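Local coordinates for protein phenol hydroxylase component phN (Pseudomonas stutzeri, PDB 3U52) that probably serves as the diiron-bearing hydroxylase subunit of a multicomponent monooxygenase, using dioxygen to add a hydroxyl group to phenol, at residues V401-T406 against I448-P453; L172-S177 against F270-L275; A66-K71 against E138-Q143; L205-F210 against F227-D232. All coordinates share one frame; numbering follows the deposited sequence.

Contact 1: V401-T406 against I448-P453; sequences VCQIPT and IQAWLP. With ZN (zinc ion), chain I.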
loop_
_atom_site.group_PDB
_atom_site.type_symbol
_atom_site.label_atom_id
_atom_site.label_comp_id
_atom_site.label_asym_id
_atom_site.label_seq_id
_atom_site.Cartn_x
_atom_site.Cartn_y
_atom_site.Cartn_z
ATOM N N VAL A 401 35.277 -9.478 26.342
ATOM C CA VAL A 401 34.413 -8.259 26.342
ATOM C C VAL A 401 33.447 -8.321 25.148
ATOM O O VAL A 401 32.236 -8.396 25.343
ATOM C CB VAL A 401 35.226 -6.929 26.386
ATOM C CG1 VAL A 401 34.330 -5.704 26.133
ATOM C CG2 VAL A 401 36.006 -6.779 27.743
ATOM N N CYS A 402 33.964 -8.373 23.928
ATOM C CA CYS A 402 33.084 -8.213 22.748
ATOM C C CYS A 402 32.565 -9.555 22.327
ATOM O O CYS A 402 31.556 -9.618 21.601
ATOM C CB CYS A 402 33.804 -7.460 21.584
ATOM S SG CYS A 402 35.141 -8.386 20.781
ATOM N N GLN A 403 33.192 -10.623 22.872
ATOM C CA GLN A 403 32.923 -12.044 22.562
ATOM C C GLN A 403 33.087 -12.526 21.143
ATOM O O GLN A 403 32.693 -13.629 20.859
ATOM C CB GLN A 403 31.576 -12.533 23.126
ATOM C CG GLN A 403 31.410 -12.003 24.597
ATOM C CD GLN A 403 30.147 -12.453 25.248
ATOM O OE1 GLN A 403 29.468 -13.349 24.741
ATOM N NE2 GLN A 403 29.808 -11.840 26.377
ATOM N N ILE A 404 33.726 -11.761 20.285
ATOM C CA ILE A 404 34.064 -12.240 18.947
ATOM C C ILE A 404 35.299 -13.184 19.159
ATOM O O ILE A 404 36.119 -12.918 20.033
ATOM C CB ILE A 404 34.418 -11.042 18.025
ATOM C CG1 ILE A 404 33.224 -10.083 17.935
ATOM C CG2 ILE A 404 34.794 -11.529 16.562
ATOM C CD1 ILE A 404 33.426 -8.827 17.067
ATOM N N PRO A 405 35.424 -14.278 18.378
ATOM C CA PRO A 405 36.677 -15.001 18.430
ATOM C C PRO A 405 37.846 -14.029 18.246
ATOM O O PRO A 405 37.713 -13.017 17.580
ATOM C CB PRO A 405 36.620 -15.907 17.218
ATOM C CG PRO A 405 35.250 -16.125 16.932
ATOM C CD PRO A 405 34.479 -14.905 17.444
ATOM N N THR A 406 39.001 -14.359 18.791
ATOM C CA THR A 406 40.151 -13.452 18.697
ATOM C C THR A 406 40.849 -13.591 17.332
ATOM O O THR A 406 41.896 -14.196 17.212
ATOM C CB THR A 406 41.116 -13.680 19.898
ATOM O OG1 THR A 406 41.307 -15.080 20.075
ATOM C CG2 THR A 406 40.434 -13.224 21.134
ATOM N N ILE A 448 33.606 -10.154 34.063
ATOM C CA ILE A 448 33.831 -11.535 34.530
ATOM C C ILE A 448 32.549 -12.360 34.592
ATOM O O ILE A 448 32.608 -13.607 34.729
ATOM C CB ILE A 448 34.597 -11.614 35.928
ATOM C CG1 ILE A 448 33.699 -11.101 37.074
ATOM C CG2 ILE A 448 35.927 -10.904 35.795
ATOM C CD1 ILE A 448 34.329 -11.107 38.482
ATOM N N GLN A 449 31.387 -11.687 34.455
ATOM C CA GLN A 449 30.104 -12.396 34.430
ATOM C C GLN A 449 29.693 -12.960 33.097
ATOM O O GLN A 449 28.797 -13.836 33.026
ATOM C CB GLN A 449 28.989 -11.494 34.868
ATOM C CG GLN A 449 29.048 -11.032 36.293
ATOM C CD GLN A 449 28.076 -9.880 36.495
ATOM O OE1 GLN A 449 26.870 -10.063 36.359
ATOM N NE2 GLN A 449 28.591 -8.696 36.806
ATOM N N ALA A 450 30.398 -12.557 32.049
ATOM C CA ALA A 450 30.014 -12.935 30.696
ATOM C C ALA A 450 29.719 -14.449 30.460
ATOM O O ALA A 450 30.471 -15.349 30.902
ATOM C CB ALA A 450 31.062 -12.374 29.718
ATOM N N TRP A 451 28.623 -14.705 29.736
ATOM C CA TRP A 451 28.205 -16.026 29.298
ATOM C C TRP A 451 28.904 -16.255 27.960
ATOM O O TRP A 451 28.317 -15.990 26.909
ATOM C CB TRP A 451 26.639 -16.065 29.173
ATOM C CG TRP A 451 26.033 -17.451 28.974
ATOM C CD1 TRP A 451 25.690 -18.336 29.957
ATOM C CD2 TRP A 451 25.694 -18.101 27.718
ATOM N NE1 TRP A 451 25.209 -19.500 29.393
ATOM C CE2 TRP A 451 25.188 -19.382 28.030
ATOM C CE3 TRP A 451 25.808 -17.740 26.368
ATOM C CZ2 TRP A 451 24.775 -20.298 27.046
ATOM C CZ3 TRP A 451 25.372 -18.650 25.390
ATOM C CH2 TRP A 451 24.864 -19.917 25.747
ATOM N N LEU A 452 30.181 -16.684 27.989
ATOM C CA LEU A 452 30.925 -16.918 26.760
ATOM C C LEU A 452 30.544 -18.263 26.152
ATOM O O LEU A 452 30.774 -19.333 26.752
ATOM C CB LEU A 452 32.435 -16.843 27.017
ATOM C CG LEU A 452 33.091 -15.507 27.364
ATOM C CD1 LEU A 452 34.612 -15.665 27.240
ATOM C CD2 LEU A 452 32.704 -14.473 26.378
ATOM N N PRO A 453 29.938 -18.248 24.950
ATOM C CA PRO A 453 29.376 -19.510 24.477
ATOM C C PRO A 453 30.354 -20.681 24.449
ATOM O O PRO A 453 29.957 -21.761 24.814
ATOM C CB PRO A 453 28.804 -19.170 23.108
ATOM C CG PRO A 453 28.526 -17.695 23.168
ATOM C CD PRO A 453 29.659 -17.127 24.027
HETATM ZN ZN ZN I . 36.986 -7.751 21.932
#
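Gln-403 meets Leu-452 because both side chains leave the backbone with CG anti to the carbonyl carbon (chi1 -44° and -69°) and the glutamine then runs on extended, carrying its amide over to the other loop. There, methyl CD2 of Leu-452 lies tightly against Gln-403 CG at 3.3 Å and reaches the amide carbon too, CD at 3.4 Å. Further out, Gln-403 NE2 comes 3.6 Å from the CB methyl of Ala-450, and OE1 lies 3.8 Å from CD of the Pro-453 ring. None of these is a hydrogen bond; OE1 is paired instead with the hydroxyl of Ser-173, on helix 173-184. The residue just before it, Cys-402, gives SG to the zinc ion at 2.3 Å, completing a four-cysteine site with Cys-399, Cys-432 and Cys-436. The same sulfur receives a weak bond from the Ile-404 N-H. With an alanine at Gln-403, the Leu-452 methyl would probably face a gap and the Ser-173 hydroxyl lose its amide partner. Chemically, then, across these two segments the zinc loop meets its neighbour by van der Waals packing along a glutamine, whose buried carbonyl oxygen is hydrogen-bonded to Ser-173.

Contact 2: L172-S177 against F270-L275; sequences LSVPKS and FRLLSL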
loop_
_atom_site.group_PDB
_atom_site.type_symbol
_atom_site.label_atom_id
_atom_site.label_comp_id
_atom_site.label_asym_id
_atom_site.label_seq_id
_atom_site.Cartn_x
_atom_site.Cartn_y
_atom_site.Cartn_z
ATOM N N LEU A 172 25.925 -14.861 17.800
ATOM C CA LEU A 172 24.875 -13.937 18.267
ATOM C C LEU A 172 25.075 -13.443 19.701
ATOM O O LEU A 172 24.415 -12.484 20.117
ATOM C CB LEU A 172 23.482 -14.613 18.133
ATOM C CG LEU A 172 23.197 -14.981 16.660
ATOM C CD1 LEU A 172 21.935 -15.831 16.521
ATOM C CD2 LEU A 172 23.049 -13.673 15.864
ATOM N N SER A 173 25.983 -14.054 20.463
ATOM C CA SER A 173 26.369 -13.419 21.738
ATOM C C SER A 173 27.077 -12.046 21.576
ATOM O O SER A 173 27.114 -11.270 22.530
ATOM C CB SER A 173 27.207 -14.355 22.622
ATOM O OG SER A 173 28.604 -14.290 22.210
ATOM N N VAL A 174 27.654 -11.768 20.391
ATOM C CA VAL A 174 28.211 -10.441 20.045
ATOM C C VAL A 174 27.153 -9.332 20.117
ATOM O O VAL A 174 27.288 -8.416 20.953
ATOM C CB VAL A 174 28.948 -10.478 18.682
ATOM C CG1 VAL A 174 29.648 -9.212 18.415
ATOM C CG2 VAL A 174 29.932 -11.691 18.628
ATOM N N PRO A 175 26.101 -9.355 19.247
ATOM C CA PRO A 175 25.045 -8.354 19.491
ATOM C C PRO A 175 24.334 -8.448 20.840
ATOM O O PRO A 175 24.023 -7.412 21.414
ATOM C CB PRO A 175 23.995 -8.654 18.386
ATOM C CG PRO A 175 24.367 -9.971 17.825
ATOM C CD PRO A 175 25.838 -10.140 18.028
ATOM N N LYS A 176 24.059 -9.656 21.331
ATOM C CA LYS A 176 23.368 -9.815 22.614
ATOM C C LYS A 176 24.122 -9.172 23.799
ATOM O O LYS A 176 23.533 -8.372 24.557
ATOM C CB LYS A 176 23.066 -11.284 22.895
ATOM C CG LYS A 176 22.054 -11.477 24.055
ATOM C CD LYS A 176 21.860 -12.950 24.311
ATOM C CE LYS A 176 21.433 -13.236 25.754
ATOM N NZ LYS A 176 20.052 -12.790 26.026
ATOM N N SER A 177 25.411 -9.494 23.953
ATOM C CA SER A 177 26.166 -8.918 25.054
ATOM C C SER A 177 26.383 -7.399 24.904
ATOM O O SER A 177 26.483 -6.686 25.910
ATOM C CB SER A 177 27.510 -9.656 25.273
ATOM O OG SER A 177 28.406 -9.373 24.217
ATOM N N PHE A 270 32.121 -0.418 17.266
ATOM C CA PHE A 270 33.005 -0.838 16.159
ATOM C C PHE A 270 33.074 -2.404 16.028
ATOM O O PHE A 270 33.008 -2.978 14.917
ATOM C CB PHE A 270 34.421 -0.231 16.389
ATOM C CG PHE A 270 35.467 -0.786 15.481
ATOM C CD1 PHE A 270 35.318 -0.726 14.106
ATOM C CD2 PHE A 270 36.615 -1.361 16.007
ATOM C CE1 PHE A 270 36.343 -1.235 13.251
ATOM C CE2 PHE A 270 37.618 -1.862 15.172
ATOM C CZ PHE A 270 37.466 -1.794 13.800
ATOM N N ARG A 271 33.199 -3.101 17.167
ATOM C CA ARG A 271 33.254 -4.566 17.155
ATOM C C ARG A 271 31.910 -5.127 16.693
ATOM O O ARG A 271 31.856 -6.068 15.908
ATOM C CB ARG A 271 33.710 -5.126 18.527
ATOM C CG ARG A 271 35.230 -4.902 18.718
ATOM C CD ARG A 271 35.979 -5.727 17.661
ATOM N NE ARG A 271 37.404 -5.924 18.008
ATOM C CZ ARG A 271 38.426 -5.674 17.200
ATOM N NH1 ARG A 271 38.247 -5.168 15.979
ATOM N NH2 ARG A 271 39.646 -5.911 17.621
ATOM N N LEU A 272 30.818 -4.540 17.160
ATOM C CA LEU A 272 29.515 -5.044 16.731
ATOM C C LEU A 272 29.374 -4.917 15.169
ATOM O O LEU A 272 28.913 -5.835 14.487
ATOM C CB LEU A 272 28.427 -4.253 17.449
ATOM C CG LEU A 272 27.000 -4.577 17.035
ATOM C CD1 LEU A 272 26.701 -6.108 17.178
ATOM C CD2 LEU A 272 26.100 -3.758 17.867
ATOM N N LEU A 273 29.804 -3.789 14.625
ATOM C CA LEU A 273 29.676 -3.496 13.175
ATOM C C LEU A 273 30.563 -4.330 12.245
ATOM O O LEU A 273 30.344 -4.381 11.010
ATOM C CB LEU A 273 30.030 -2.032 12.914
ATOM C CG LEU A 273 29.006 -1.030 13.389
ATOM C CD1 LEU A 273 29.661 0.377 13.296
ATOM C CD2 LEU A 273 27.742 -1.159 12.511
ATOM N N SER A 274 31.582 -4.961 12.810
ATOM C CA SER A 274 32.360 -5.922 12.046
ATOM C C SER A 274 31.455 -6.981 11.353
ATOM O O SER A 274 31.745 -7.386 10.244
ATOM C CB SER A 274 33.492 -6.529 12.885
ATOM O OG SER A 274 33.080 -7.574 13.759
ATOM N N LEU A 275 30.332 -7.363 11.967
ATOM C CA LEU A 275 29.340 -8.211 11.325
ATOM C C LEU A 275 28.724 -7.638 10.038
ATOM O O LEU A 275 28.427 -8.403 9.103
ATOM C CB LEU A 275 28.203 -8.505 12.305
ATOM C CG LEU A 275 28.513 -9.445 13.458
ATOM C CD1 LEU A 275 27.247 -9.563 14.360
ATOM C CD2 LEU A 275 28.994 -10.805 12.927
#
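Leu-272 on helix 254-283 packs against Pro-175 and Val-174 near the start of helix 173-184. Its CB touches nothing across the contact; CG, anti to the backbone N (chi1 175°), carries the end of the chain nearer to the facing helix. At the tip, CD1 does the touching: it sits 3.6 Å from Pro-175 CA and 3.9 Å from Pro-175 CB, with Val-174 CG1 a looser neighbour at 4.5 Å. This methyl also lies beside the proline nitrogen, which has no hydrogen to offer. One turn on, Leu-275 CD1 meets the ring at Pro-175 CD, 4.0 Å away, the two side chains crossing at about a right angle. Two leucine methyls, from successive turns, thus pack on one proline. The contact joins helix 173-184 to helix 254-283 in the helical body, near the centre of the chain, the short axes passing 9.7 Å apart in a steep, roughly antiparallel crossing (143°). Ser-177 OG donates to Ser-173 O at 2.8 Å, sharing that carbonyl with its own backbone N-H, and also pairs with Arg-268; Ser-274 OG donates to Arg-271 O in the carbonyl plane. A bound xenon about 4 Å from the side chain of Leu-272 is consistent with apolar surroundings. With no hydrogen bond across the interface, these two segments meet through dispersion and burial alone.

Contact 3: A66-K71 against E138-Q143; sequences AEKEKK and ELRHSQ. With FE (Fe (III) ion), chain G.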
loop_
_atom_site.group_PDB
_atom_site.type_symbol
_atom_site.label_atom_id
_atom_site.label_comp_id
_atom_site.label_asym_id
_atom_site.label_seq_id
_atom_site.Cartn_x
_atom_site.Cartn_y
_atom_site.Cartn_z
ATOM N N ALA A 66 0.110 6.020 11.279
ATOM C CA ALA A 66 -0.926 5.169 10.688
ATOM C C ALA A 66 -0.872 5.224 9.150
ATOM O O ALA A 66 -1.037 4.197 8.480
ATOM C CB ALA A 66 -2.307 5.524 11.193
ATOM N N GLU A 67 -0.564 6.399 8.615
ATOM C CA GLU A 67 -0.427 6.603 7.155
ATOM C C GLU A 67 0.739 5.800 6.552
ATOM O O GLU A 67 0.540 5.100 5.531
ATOM C CB GLU A 67 -0.353 8.094 6.790
ATOM C CG GLU A 67 -0.199 8.385 5.276
ATOM C CD GLU A 67 -1.481 8.084 4.424
ATOM O OE1 GLU A 67 -2.584 7.863 5.012
ATOM O OE2 GLU A 67 -1.384 8.083 3.155
ATOM N N LYS A 68 1.908 5.855 7.204
ATOM C CA LYS A 68 3.076 5.082 6.804
ATOM C C LYS A 68 2.800 3.577 6.896
ATOM O O LYS A 68 3.146 2.821 5.966
ATOM C CB LYS A 68 4.275 5.422 7.697
ATOM C CG LYS A 68 4.626 6.947 7.666
ATOM C CD LYS A 68 5.478 7.400 8.926
ATOM C CE LYS A 68 6.731 6.571 9.115
ATOM N NZ LYS A 68 7.552 6.868 7.925
ATOM N N GLU A 69 2.206 3.138 8.022
ATOM C CA GLU A 69 1.847 1.715 8.230
ATOM C C GLU A 69 0.869 1.115 7.212
ATOM O O GLU A 69 1.050 -0.027 6.765
ATOM C CB GLU A 69 1.295 1.470 9.640
ATOM C CG GLU A 69 2.314 1.660 10.767
ATOM C CD GLU A 69 3.259 0.478 10.920
ATOM O OE1 GLU A 69 4.451 0.577 10.516
ATOM O OE2 GLU A 69 2.802 -0.564 11.450
ATOM N N LYS A 70 -0.196 1.836 6.915
ATOM C CA LYS A 70 -1.162 1.377 5.944
ATOM C C LYS A 70 -0.482 1.165 4.573
ATOM O O LYS A 70 -0.733 0.177 3.919
ATOM C CB LYS A 70 -2.368 2.304 5.903
ATOM C CG LYS A 70 -3.534 1.751 5.007
ATOM C CD LYS A 70 -4.975 1.869 5.661
ATOM C CE LYS A 70 -5.495 3.349 5.730
ATOM N NZ LYS A 70 -7.018 3.508 5.614
ATOM N N LYS A 71 0.438 2.065 4.210
ATOM C CA LYS A 71 1.216 1.945 2.966
ATOM C C LYS A 71 2.217 0.784 2.970
ATOM O O LYS A 71 2.287 0.049 1.983
ATOM C CB LYS A 71 1.866 3.272 2.562
ATOM C CG LYS A 71 0.807 4.370 2.286
ATOM C CD LYS A 71 1.358 5.590 1.536
ATOM C CE LYS A 71 2.413 6.341 2.341
ATOM N NZ LYS A 71 2.296 7.844 2.133
ATOM N N GLU A 138 10.798 1.712 18.408
ATOM C CA GLU A 138 11.592 0.464 18.366
ATOM C C GLU A 138 10.687 -0.767 18.399
ATOM O O GLU A 138 10.996 -1.772 17.757
ATOM C CB GLU A 138 12.583 0.385 19.519
ATOM C CG GLU A 138 13.436 1.641 19.602
ATOM C CD GLU A 138 14.432 1.738 18.432
ATOM O OE1 GLU A 138 15.198 2.703 18.396
ATOM O OE2 GLU A 138 14.445 0.848 17.543
ATOM N N LEU A 139 9.600 -0.703 19.159
ATOM C CA LEU A 139 8.599 -1.739 19.089
ATOM C C LEU A 139 8.101 -1.879 17.642
ATOM O O LEU A 139 7.926 -2.970 17.108
ATOM C CB LEU A 139 7.403 -1.361 19.973
ATOM C CG LEU A 139 6.348 -2.493 20.035
ATOM C CD1 LEU A 139 6.949 -3.904 20.447
ATOM C CD2 LEU A 139 5.140 -2.082 20.957
ATOM N N ARG A 140 7.810 -0.762 17.022
ATOM C CA ARG A 140 7.366 -0.814 15.640
ATOM C C ARG A 140 8.400 -1.499 14.777
ATOM O O ARG A 140 8.062 -2.326 13.948
ATOM C CB ARG A 140 7.150 0.589 15.107
ATOM C CG ARG A 140 6.759 0.545 13.616
ATOM C CD ARG A 140 6.384 1.859 13.111
ATOM N NE ARG A 140 7.425 2.347 12.296
ATOM C CZ ARG A 140 7.320 2.514 10.992
ATOM N NH1 ARG A 140 6.184 2.240 10.356
ATOM N NH2 ARG A 140 8.364 2.961 10.331
ATOM N N HIS A 141 9.669 -1.150 14.971
ATOM C CA HIS A 141 10.759 -1.645 14.123
ATOM C C HIS A 141 10.895 -3.134 14.283
ATOM O O HIS A 141 11.018 -3.869 13.311
ATOM C CB HIS A 141 12.083 -0.912 14.456
ATOM C CG HIS A 141 12.092 0.517 14.006
ATOM N ND1 HIS A 141 13.113 1.388 14.310
ATOM C CD2 HIS A 141 11.195 1.234 13.277
ATOM C CE1 HIS A 141 12.850 2.574 13.791
ATOM N NE2 HIS A 141 11.706 2.502 13.142
ATOM N N SER A 142 10.788 -3.578 15.535
ATOM C CA SER A 142 10.792 -5.010 15.874
ATOM C C SER A 142 9.668 -5.818 15.132
ATOM O O SER A 142 9.916 -6.826 14.489
ATOM C CB SER A 142 10.586 -5.110 17.397
ATOM O OG SER A 142 10.513 -6.453 17.772
ATOM N N GLN A 143 8.431 -5.372 15.276
ATOM C CA GLN A 143 7.283 -6.079 14.740
ATOM C C GLN A 143 7.208 -6.003 13.228
ATOM O O GLN A 143 6.918 -7.008 12.587
ATOM C CB GLN A 143 6.018 -5.524 15.404
ATOM C CG GLN A 143 6.018 -5.712 16.941
ATOM C CD GLN A 143 4.691 -5.338 17.546
ATOM O OE1 GLN A 143 4.045 -4.392 17.082
ATOM N NE2 GLN A 143 4.264 -6.078 18.573
HETATM FE FE FE G . 15.125 0.910 15.487
#
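Arg-140, the partner of Glu-69, stands between the two iron ligands of the ExxH motif on helix 125-155, part of the diiron carboxylate site. Glu-138 binds an iron ion through OE2 at 2.2 Å and His-141 through ND1 at 2.4 Å, with Glu-108 on the same metal. Arg-140 points the other way: CG is anti to the backbone N (chi1 177°), and a bend at chi3 turns the guanidinium toward helix 58-81. Glu-69 OE1 comes to its edge at NH1, forming a salt bridge; the modelled separation is too short for its exact length to be trusted. The carboxylate and guanidinium planes stand 69° apart, and OE1 alone of the two oxygens bonds to the arginine. Lys-68 crosses the arginine at about a right angle, CE lying 4.1 Å from Arg-140 NH2, while its ammonium binds Ser-228 O and Ser-231 OG. Arg-140 has a second acidic partner on helix 220-250. A methionine in place of Arg-140 would probably leave Glu-69 and that second acid without their shared cation. Helix 58-81 therefore lies alongside the iron-binding helices: Lys-68 ties it to helix 220-250 at Ser-228 and Ser-231, while Arg-140 ties helix 125-155 to both.

Contact 4: L205-F210 against F227-D232; sequences LLFVPF and FSAQSD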
loop_
_atom_site.group_PDB
_atom_site.type_symbol
_atom_site.label_atom_id
_atom_site.label_comp_id
_atom_site.label_asym_id
_atom_site.label_seq_id
_atom_site.Cartn_x
_atom_site.Cartn_y
_atom_site.Cartn_z
ATOM N N LEU A 205 26.246 3.273 9.367
ATOM C CA LEU A 205 27.013 2.045 9.092
ATOM C C LEU A 205 26.200 0.764 9.191
ATOM O O LEU A 205 26.580 -0.256 8.607
ATOM C CB LEU A 205 28.268 1.958 9.963
ATOM C CG LEU A 205 29.219 3.116 9.654
ATOM C CD1 LEU A 205 30.130 3.528 10.800
ATOM C CD2 LEU A 205 30.013 2.758 8.441
ATOM N N LEU A 206 25.109 0.811 9.958
ATOM C CA LEU A 206 24.186 -0.307 10.087
ATOM C C LEU A 206 23.085 -0.186 9.030
ATOM O O LEU A 206 22.867 -1.104 8.252
ATOM C CB LEU A 206 23.578 -0.326 11.501
ATOM C CG LEU A 206 23.073 -1.660 12.138
ATOM C CD1 LEU A 206 22.824 -2.773 11.110
ATOM C CD2 LEU A 206 24.008 -2.181 13.267
ATOM N N PHE A 207 22.443 0.973 8.980
ATOM C CA PHE A 207 21.264 1.230 8.150
ATOM C C PHE A 207 21.542 1.244 6.653
ATOM O O PHE A 207 20.858 0.556 5.888
ATOM C CB PHE A 207 20.667 2.595 8.555
ATOM C CG PHE A 207 19.279 2.872 8.003
ATOM C CD1 PHE A 207 19.115 3.506 6.769
ATOM C CD2 PHE A 207 18.143 2.537 8.749
ATOM C CE1 PHE A 207 17.832 3.756 6.269
ATOM C CE2 PHE A 207 16.858 2.781 8.262
ATOM C CZ PHE A 207 16.698 3.392 7.025
ATOM N N VAL A 208 22.485 2.082 6.222
ATOM C CA VAL A 208 22.751 2.226 4.783
ATOM C C VAL A 208 23.122 0.881 4.071
ATOM O O VAL A 208 22.519 0.541 3.047
ATOM C CB VAL A 208 23.759 3.360 4.469
ATOM C CG1 VAL A 208 23.842 3.573 2.971
ATOM C CG2 VAL A 208 23.338 4.718 5.166
ATOM N N PRO A 209 24.099 0.115 4.599
ATOM C CA PRO A 209 24.395 -1.181 3.952
ATOM C C PRO A 209 23.218 -2.145 3.831
ATOM O O PRO A 209 23.088 -2.797 2.792
ATOM C CB PRO A 209 25.465 -1.799 4.868
ATOM C CG PRO A 209 26.149 -0.602 5.489
ATOM C CD PRO A 209 25.012 0.361 5.739
ATOM N N PHE A 210 22.388 -2.264 4.872
ATOM C CA PHE A 210 21.279 -3.224 4.820
ATOM C C PHE A 210 20.203 -2.754 3.854
ATOM O O PHE A 210 19.733 -3.551 3.023
ATOM C CB PHE A 210 20.669 -3.549 6.200
ATOM C CG PHE A 210 21.368 -4.691 6.931
ATOM C CD1 PHE A 210 21.163 -6.037 6.534
ATOM C CD2 PHE A 210 22.257 -4.427 8.003
ATOM C CE1 PHE A 210 21.825 -7.109 7.206
ATOM C CE2 PHE A 210 22.921 -5.475 8.688
ATOM C CZ PHE A 210 22.703 -6.852 8.282
ATOM N N PHE A 227 12.767 2.673 3.776
ATOM C CA PHE A 227 12.097 3.951 3.493
ATOM C C PHE A 227 11.153 4.363 4.607
ATOM O O PHE A 227 11.156 5.502 4.994
ATOM C CB PHE A 227 11.320 3.965 2.142
ATOM C CG PHE A 227 12.222 4.055 0.907
ATOM C CD1 PHE A 227 12.125 3.107 -0.117
ATOM C CD2 PHE A 227 13.178 5.055 0.792
ATOM C CE1 PHE A 227 12.975 3.158 -1.254
ATOM C CE2 PHE A 227 14.037 5.115 -0.333
ATOM C CZ PHE A 227 13.924 4.161 -1.360
ATOM N N SER A 228 10.344 3.426 5.097
ATOM C CA SER A 228 9.404 3.675 6.193
ATOM C C SER A 228 10.037 4.117 7.551
ATOM O O SER A 228 9.447 4.885 8.347
ATOM C CB SER A 228 8.621 2.409 6.419
ATOM O OG SER A 228 7.359 2.780 6.852
ATOM N N ALA A 229 11.246 3.635 7.799
ATOM C CA ALA A 229 11.936 3.920 9.025
ATOM C C ALA A 229 12.735 5.225 8.982
ATOM O O ALA A 229 13.148 5.686 10.033
ATOM C CB ALA A 229 12.837 2.765 9.373
ATOM N N GLN A 230 12.936 5.830 7.801
ATOM C CA GLN A 230 13.700 7.099 7.696
ATOM C C GLN A 230 13.226 8.251 8.579
ATOM O O GLN A 230 14.038 8.820 9.316
ATOM C CB GLN A 230 13.812 7.587 6.259
ATOM C CG GLN A 230 14.831 6.767 5.489
ATOM C CD GLN A 230 14.955 7.230 4.051
ATOM O OE1 GLN A 230 13.956 7.571 3.424
ATOM N NE2 GLN A 230 16.185 7.256 3.526
ATOM N N SER A 231 11.942 8.584 8.521
ATOM C CA SER A 231 11.419 9.646 9.373
ATOM C C SER A 231 11.577 9.322 10.864
ATOM O O SER A 231 11.775 10.211 11.670
ATOM C CB SER A 231 9.968 10.004 9.025
ATOM O OG SER A 231 9.114 8.889 9.185
ATOM N N ASP A 232 11.500 8.042 11.229
ATOM C CA ASP A 232 11.687 7.638 12.608
ATOM C C ASP A 232 13.128 7.955 12.991
ATOM O O ASP A 232 13.356 8.579 14.008
ATOM C CB ASP A 232 11.465 6.125 12.814
ATOM C CG ASP A 232 10.020 5.670 12.598
ATOM O OD1 ASP A 232 9.074 6.472 12.611
ATOM O OD2 ASP A 232 9.835 4.445 12.445
#
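Asp-232 OD2, on the turn of helix 220-250 that offers Ala-229 and Gln-230 to Phe-207, is gripped twice from helix 125-155: His-141 NE2 hydrogen-bonds to it, and Arg-140 NH2 forms a salt bridge with it. Its other oxygen, OD1, pairs with Arg-235. Since His-141 holds iron through its other nitrogen, Asp-232 is a second-shell residue that would help fix the rotation of that imidazole. The contact proper is apolar. Phe-207 swings its ring out with CG anti to the backbone N (chi1 -167°), which carries the ring across between backbones whose nearest CA atoms, of Phe-207 and Gln-230, are 9.6 Å apart. Ala-229 CB comes up to the ring edge, 4.2 Å from Phe-207 CE2. Gln-230 crosses the phenylalanine at about a right angle and brings its CG methylene to 4.2 Å from Phe-207 CZ. Both helices are irregular here. Pro-209, lacking an N-H, cannot bond back to the turn before it; the N atoms of Ser-231 and Asp-232 make no such bond either, and Gln-230 N makes a weak one to Phe-227 O. A bound xenon sits about 4 Å from the Phe-207 side chain. The contact thus joins the consecutive helices 187-216 and 220-250; the first also packs on helix 254-283 through Pro-209 and on helix 291-310 through Val-208, while Ala-229 touches His-141 of helix 125-155.

Overall arrangement
All four contacts are buried, but at different depths: contact 2 lies about 6 Å from the centre of the chain, contact 4 about 13 Å, contact 1 about 16 Å and contact 3 about 20 Å, measured to their centres. No two hold the same helix. Contacts 2 and 4 are apolar helix pairs in the helical body, touching where Leu-273 packs on Leu-205 and Leu-206. Contact 3 is charged, and touches helix 220-250 of contact 4 through polar bonds from Lys-68 and His-141. Contact 1 joins two loops beside the zinc, about 34 Å from contact 3 between centres, and is linked to helix 173-184 of contact 2 by Gln-403 and Ser-173.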